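Local coordinates for transcription regulator (PDB 3CLK), which regulates transcription, probably as a LacI/GalR-type dimer that binds DNA and senses a small effector through a periplasmic-binding-protein-like region, at the interface of chains A and B. Numbering follows the deposited sequence. Chains: chain A/B, Transcription regulator.

Contact 1: the interface of chains A and B. Residues chain A 27, 31, 41-43; chain B 43-45.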
ATOM      1  N   LEU A  27       6.884  -8.195  -5.673  1.00 31.27           N
ATOM      2  CA  LEU A  27       6.042  -9.381  -5.651  1.00 33.35           C
ATOM      3  C   LEU A  27       5.364  -9.586  -7.004  1.00 34.27           C
ATOM      4  O   LEU A  27       5.342 -10.699  -7.524  1.00 32.82           O
ATOM      5  CB  LEU A  27       4.989  -9.271  -4.542  1.00 34.03           C
ATOM      6  CG  LEU A  27       5.516  -9.238  -3.104  1.00 33.76           C
ATOM      7  CD1 LEU A  27       4.348  -9.148  -2.133  1.00 34.90           C
ATOM      8  CD2 LEU A  27       6.332 -10.491  -2.823  1.00 35.66           C
ATOM      9  N   GLN A  31       5.446 -13.022  -8.934  1.00 37.73           N
ATOM     10  CA  GLN A  31       4.221 -13.713  -9.310  1.00 41.76           C
ATOM     11  C   GLN A  31       4.180 -14.105 -10.784  1.00 43.06           C
ATOM     12  O   GLN A  31       4.026 -15.281 -11.118  1.00 42.40           O
ATOM     13  CB  GLN A  31       3.004 -12.847  -8.987  1.00 44.84           C
ATOM     14  CG  GLN A  31       2.254 -13.271  -7.738  1.00 49.51           C
ATOM     15  CD  GLN A  31       1.788 -14.719  -7.802  1.00 52.16           C
ATOM     16  OE1 GLN A  31       1.084 -15.120  -8.734  1.00 52.77           O
ATOM     17  NE2 GLN A  31       2.176 -15.508  -6.805  1.00 53.09           N
ATOM     18  N   LEU A  41       3.648 -19.198  -4.820  1.00 45.02           N
ATOM     19  CA  LEU A  41       4.285 -18.215  -3.964  1.00 44.09           C
ATOM     20  C   LEU A  41       3.638 -18.007  -2.601  1.00 42.29           C
ATOM     21  O   LEU A  41       2.423 -17.874  -2.484  1.00 42.43           O
ATOM     22  CB  LEU A  41       4.345 -16.878  -4.710  1.00 43.36           C
ATOM     23  CG  LEU A  41       5.033 -15.689  -4.039  1.00 44.39           C
ATOM     24  CD1 LEU A  41       6.501 -16.011  -3.790  1.00 43.51           C
ATOM     25  CD2 LEU A  41       4.896 -14.462  -4.934  1.00 44.46           C
ATOM     26  N   ILE A  42       4.471 -17.996  -1.565  1.00 42.30           N
ATOM     27  CA  ILE A  42       4.006 -17.751  -0.208  1.00 41.27           C
ATOM     28  C   ILE A  42       4.927 -16.677   0.341  1.00 40.89           C
ATOM     29  O   ILE A  42       6.080 -16.568  -0.076  1.00 40.28           O
ATOM     30  CB  ILE A  42       4.086 -19.007   0.695  1.00 40.47           C
ATOM     31  CG1 ILE A  42       5.544 -19.411   0.922  1.00 42.68           C
ATOM     32  CG2 ILE A  42       3.303 -20.139   0.064  1.00 40.48           C
ATOM     33  CD1 ILE A  42       5.719 -20.484   1.989  1.00 42.22           C
ATOM     34  N   ILE A  43       4.421 -15.885   1.275  1.00 40.54           N
ATOM     35  CA  ILE A  43       5.205 -14.807   1.847  1.00 40.29           C
ATOM     36  C   ILE A  43       5.220 -14.852   3.368  1.00 41.05           C
ATOM     37  O   ILE A  43       4.214 -15.182   3.996  1.00 39.63           O
ATOM     38  CB  ILE A  43       4.646 -13.452   1.375  1.00 40.36           C
ATOM     39  CG1 ILE A  43       4.684 -13.388  -0.156  1.00 40.08           C
ATOM     40  CG2 ILE A  43       5.446 -12.321   1.977  1.00 40.13           C
ATOM     41  CD1 ILE A  43       3.922 -12.221  -0.746  1.00 40.64           C
TER
ATOM     42  N   ILE B  43       1.654 -16.024   4.012  1.00 40.88           N
ATOM     43  CA  ILE B  43       0.706 -15.343   3.151  1.00 41.52           C
ATOM     44  C   ILE B  43       0.701 -15.955   1.755  1.00 41.45           C
ATOM     45  O   ILE B  43       1.700 -15.908   1.041  1.00 42.49           O
ATOM     46  CB  ILE B  43       1.049 -13.841   3.054  1.00 40.86           C
ATOM     47  CG1 ILE B  43       1.038 -13.223   4.457  1.00 41.95           C
ATOM     48  CG2 ILE B  43       0.061 -13.135   2.143  1.00 41.06           C
ATOM     49  CD1 ILE B  43       1.509 -11.778   4.512  1.00 41.57           C
ATOM     50  N   VAL B  44      -0.425 -16.546   1.374  1.00 41.34           N
ATOM     51  CA  VAL B  44      -0.536 -17.151   0.056  1.00 42.84           C
ATOM     52  C   VAL B  44      -1.070 -16.118  -0.919  1.00 43.12           C
ATOM     53  O   VAL B  44      -2.232 -15.712  -0.846  1.00 42.11           O
ATOM     54  CB  VAL B  44      -1.472 -18.370   0.067  1.00 42.70           C
ATOM     55  CG1 VAL B  44      -1.639 -18.901  -1.343  1.00 42.99           C
ATOM     56  CG2 VAL B  44      -0.903 -19.450   0.975  1.00 43.36           C
ATOM     57  N   TYR B  45      -0.205 -15.702  -1.834  1.00 45.79           N
ATOM     58  CA  TYR B  45      -0.541 -14.698  -2.828  1.00 47.57           C
ATOM     59  C   TYR B  45      -1.392 -15.281  -3.947  1.00 47.17           C
ATOM     60  O   TYR B  45      -2.432 -14.722  -4.297  1.00 46.39           O
ATOM     61  CB  TYR B  45       0.752 -14.098  -3.392  1.00 50.81           C
ATOM     62  CG  TYR B  45       0.629 -12.659  -3.829  1.00 53.05           C
ATOM     63  CD1 TYR B  45       0.103 -12.329  -5.077  1.00 55.43           C
ATOM     64  CD2 TYR B  45       1.030 -11.624  -2.986  1.00 55.07           C
ATOM     65  CE1 TYR B  45      -0.018 -10.999  -5.478  1.00 57.16           C
ATOM     66  CE2 TYR B  45       0.912 -10.292  -3.372  1.00 56.99           C
ATOM     67  CZ  TYR B  45       0.388  -9.986  -4.620  1.00 58.06           C
ATOM     68  OH  TYR B  45       0.275  -8.668  -5.008  1.00 59.43           O
TER
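B:Tyr45 lays its ring beside three side chains of chain A, all of which approach from the same side of the ring plane and touch different carbons of its rim. A:Gln31 comes from helix 22-35 and crosses the ring at an angle, its CG 3.5 Å from CD1 of B:Tyr45. The chain bends at chi2 (-57°) beyond the touching CG, and the terminal amide lies nearly parallel to the ring, with the planes 15° apart. One turn earlier on the same helix, A:Leu27 reaches the other flank, where its methyl CD1 lies 3.8 Å from CE2 of B:Tyr45. A:Ile43 completes the set from the strand: it runs alongside the tyrosine, pointing the same way, and its CD1 ends 3.7 Å from CD2 of B:Tyr45. With CG1 anti to the carbonyl carbon (chi1 -59°), the extended CG1-CD1 branch carries the contact with the ring. Helix and strand of chain A thus hold the ring by its rim through carbon contacts.

Behind the ring the two strands, 40-44 of A and 41-44 of B, pair antiparallel, with A:Ile43 opposite B:Ile43 and A:Ile42 opposite B:Val44. A:Ile43 N donates to B:Ile43 O at 2.7 Å, and B:Ile43 N returns the bond to A:Ile43 O, also at 2.7 Å. A weak bond, B:Tyr45 N to A:Leu41 O at 3.5 Å, continues the pairing toward the aromatic ring. The branched beta carbons of this central pair face each other, CB of A:Ile43 and CB of B:Ile43 being 4.0 Å apart. The two-fold repeats the arrangement with the chains exchanged, setting a tyrosine on either side of the isoleucine pair. The site pairs a strand of each subunit across the interface and packs a tyrosine of each against its partner, which probably helps fix the dimer.

Contact 2: the interface of chains A and B. Residues chain A 170, 198, 202; chain B 227-230, 232.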
ATOM      1  N   TYR A 170       6.315   8.035   5.431  1.00 16.18           N
ATOM      2  CA  TYR A 170       5.666   9.313   5.167  1.00 17.64           C
ATOM      3  C   TYR A 170       5.946  10.220   6.367  1.00 19.14           C
ATOM      4  O   TYR A 170       6.414  11.353   6.224  1.00 19.18           O
ATOM      5  CB  TYR A 170       4.151   9.113   5.018  1.00 16.58           C
ATOM      6  CG  TYR A 170       3.350  10.405   5.025  1.00 18.47           C
ATOM      7  CD1 TYR A 170       3.248  11.195   3.880  1.00 16.67           C
ATOM      8  CD2 TYR A 170       2.706  10.835   6.183  1.00 16.63           C
ATOM      9  CE1 TYR A 170       2.512  12.398   3.889  1.00 19.70           C
ATOM     10  CE2 TYR A 170       1.976  12.027   6.208  1.00 18.94           C
ATOM     11  CZ  TYR A 170       1.884  12.801   5.059  1.00 20.34           C
ATOM     12  OH  TYR A 170       1.163  13.975   5.085  1.00 20.31           O
ATOM     13  N   ILE A 198       6.465  12.455  -0.142  1.00 13.00           N
ATOM     14  CA  ILE A 198       5.137  13.031   0.055  1.00 14.14           C
ATOM     15  C   ILE A 198       5.064  13.730   1.408  1.00 13.14           C
ATOM     16  O   ILE A 198       4.429  14.773   1.538  1.00 13.98           O
ATOM     17  CB  ILE A 198       4.041  11.946  -0.026  1.00 13.50           C
ATOM     18  CG1 ILE A 198       4.073  11.294  -1.409  1.00 13.42           C
ATOM     19  CG2 ILE A 198       2.668  12.566   0.219  1.00 13.66           C
ATOM     20  CD1 ILE A 198       3.145  10.116  -1.543  1.00 17.17           C
ATOM     21  N   ASN A 202       4.083  17.628   1.667  1.00 16.12           N
ATOM     22  CA  ASN A 202       2.949  18.124   2.445  1.00 16.73           C
ATOM     23  C   ASN A 202       3.365  19.079   3.561  1.00 16.97           C
ATOM     24  O   ASN A 202       2.722  20.110   3.766  1.00 18.46           O
ATOM     25  CB  ASN A 202       2.126  16.954   3.013  1.00 14.84           C
ATOM     26  CG  ASN A 202       1.356  16.202   1.925  1.00 17.42           C
ATOM     27  OD1 ASN A 202       1.348  16.607   0.768  1.00 17.27           O
ATOM     28  ND2 ASN A 202       0.703  15.111   2.302  1.00 12.92           N
TER
ATOM     29  N   LYS B 227      -4.344  10.559   4.913  1.00 34.92           N
ATOM     30  CA  LYS B 227      -3.513  11.579   5.544  1.00 37.44           C
ATOM     31  C   LYS B 227      -2.383  12.103   4.666  1.00 37.95           C
ATOM     32  O   LYS B 227      -1.579  12.918   5.118  1.00 40.11           O
ATOM     33  CB  LYS B 227      -2.933  11.035   6.857  1.00 37.59           C
ATOM     34  CG  LYS B 227      -3.905  11.090   8.032  1.00 43.50           C
ATOM     35  CD  LYS B 227      -3.893  12.474   8.692  1.00 45.88           C
ATOM     36  CE  LYS B 227      -5.129  12.721   9.561  1.00 46.20           C
ATOM     37  NZ  LYS B 227      -5.382  11.655  10.573  1.00 44.85           N
ATOM     38  N   ILE B 228      -2.322  11.662   3.413  1.00 38.07           N
ATOM     39  CA  ILE B 228      -1.258  12.109   2.518  1.00 38.58           C
ATOM     40  C   ILE B 228      -1.708  13.048   1.404  1.00 38.29           C
ATOM     41  O   ILE B 228      -0.877  13.601   0.686  1.00 38.21           O
ATOM     42  CB  ILE B 228      -0.532  10.915   1.860  1.00 39.76           C
ATOM     43  CG1 ILE B 228      -1.469  10.216   0.874  1.00 41.09           C
ATOM     44  CG2 ILE B 228      -0.049   9.949   2.936  1.00 40.14           C
ATOM     45  CD1 ILE B 228      -0.795   9.141   0.044  1.00 42.68           C
ATOM     46  N   THR B 229      -3.015  13.222   1.240  1.00 35.42           N
ATOM     47  CA  THR B 229      -3.505  14.125   0.206  1.00 33.65           C
ATOM     48  C   THR B 229      -3.773  15.494   0.814  1.00 31.92           C
ATOM     49  O   THR B 229      -3.887  15.629   2.028  1.00 32.63           O
ATOM     50  CB  THR B 229      -4.813  13.615  -0.425  1.00 33.64           C
ATOM     51  OG1 THR B 229      -5.813  13.470   0.594  1.00 31.59           O
ATOM     52  CG2 THR B 229      -4.586  12.277  -1.099  1.00 35.03           C
ATOM     53  N   ARG B 230      -3.859  16.507  -0.036  1.00 31.35           N
ATOM     54  CA  ARG B 230      -4.143  17.865   0.412  1.00 30.82           C
ATOM     55  C   ARG B 230      -5.379  18.349  -0.339  1.00 28.54           C
ATOM     56  O   ARG B 230      -5.331  18.557  -1.549  1.00 28.69           O
ATOM     57  CB  ARG B 230      -2.969  18.799   0.106  1.00 31.81           C
ATOM     58  CG  ARG B 230      -1.699  18.502   0.885  1.00 35.31           C
ATOM     59  CD  ARG B 230      -1.891  18.624   2.395  1.00 35.59           C
ATOM     60  NE  ARG B 230      -2.061  17.315   3.016  1.00 38.23           N
ATOM     61  CZ  ARG B 230      -1.533  16.964   4.184  1.00 37.74           C
ATOM     62  NH1 ARG B 230      -0.800  17.824   4.875  1.00 35.99           N
ATOM     63  NH2 ARG B 230      -1.719  15.739   4.651  1.00 37.93           N
ATOM     64  N   GLN B 232      -6.464  16.623   3.516  1.00 18.72           N
ATOM     65  CA  GLN B 232      -6.543  15.265   4.035  1.00 21.20           C
ATOM     66  C   GLN B 232      -8.007  14.838   3.993  1.00 19.45           C
ATOM     67  O   GLN B 232      -8.902  15.610   4.336  1.00 19.34           O
ATOM     68  CB  GLN B 232      -5.980  15.198   5.458  1.00 21.38           C
ATOM     69  CG  GLN B 232      -4.503  15.555   5.500  1.00 23.17           C
ATOM     70  CD  GLN B 232      -3.809  15.086   6.760  1.00 28.79           C
ATOM     71  OE1 GLN B 232      -4.251  15.371   7.874  1.00 30.45           O
ATOM     72  NE2 GLN B 232      -2.704  14.364   6.590  1.00 29.42           N
TER
HETATM   73  O   HOH W   1       0.198  20.452   3.774  1.00 25.75           O
HETATM   74  O   HOH W   2       0.311  14.913  -1.063  1.00 35.96           O
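The backbone of chain B leaves the short 3-10 helix 224-227 through B:Ile228 (phi/psi -109/-9°) and presents the carbonyls of B:Lys227 and B:Ile228 to A:Tyr170 and A:Asn202. The amide nitrogen ND2 of A:Asn202 donates almost straight to B:Ile228 O at 2.7 Å, arriving above the carbonyl plane instead of on a lone pair. The same ND2 also donates to the phenol OH of A:Tyr170, at 3.0 Å and within the amide plane. That hydroxyl in turn can hydrogen-bond to B:Lys227 O, 2.9 Å from OH, giving a polar relay across the contact. A:Tyr170 offers its ring face to B:Ile228, whose methyl CG2 lies 3.8 Å from the ring centroid, displaced toward the rim. A:Ile198 CG2 supports the same isoleucine from the neighbouring helix. B:Arg230, bent at chi2 and chi3, stacks its guanidinium on the amide of A:Asn202, while NE binds B:Thr229 O and NH1 reaches the backbone carbonyl O of A:Asn202 through a water. Replacing B:Arg230 by an alanine would remove the guanidinium, which would probably leave one face of the A:Asn202 amide without its stack and the water on A:Asn202 O without its NH1 mate. A second water joins A:Asn202 OD1 to B:Ile228 O. The site sets A helices 170-180 and 194-206 against the B segment following the 3-10 helix, in the half of the subunit containing the C-terminus.

Contact 1 and contact 2 share no residues, and the centres of their C-alpha atoms are about 30 Å apart along one two-fold interface. Contact 1 joins the halves of the subunits that hold the N-termini, through helix 22-35 and the paired strands; contact 2 joins the opposite halves, through helices 170-180 and 194-206 and a loop. Each half of a subunit therefore has its own grip on the partner. In the LacI/GalR family, effector binding can shift one half relative to the other, so such a two-part interface may relay that change toward the DNA-binding end.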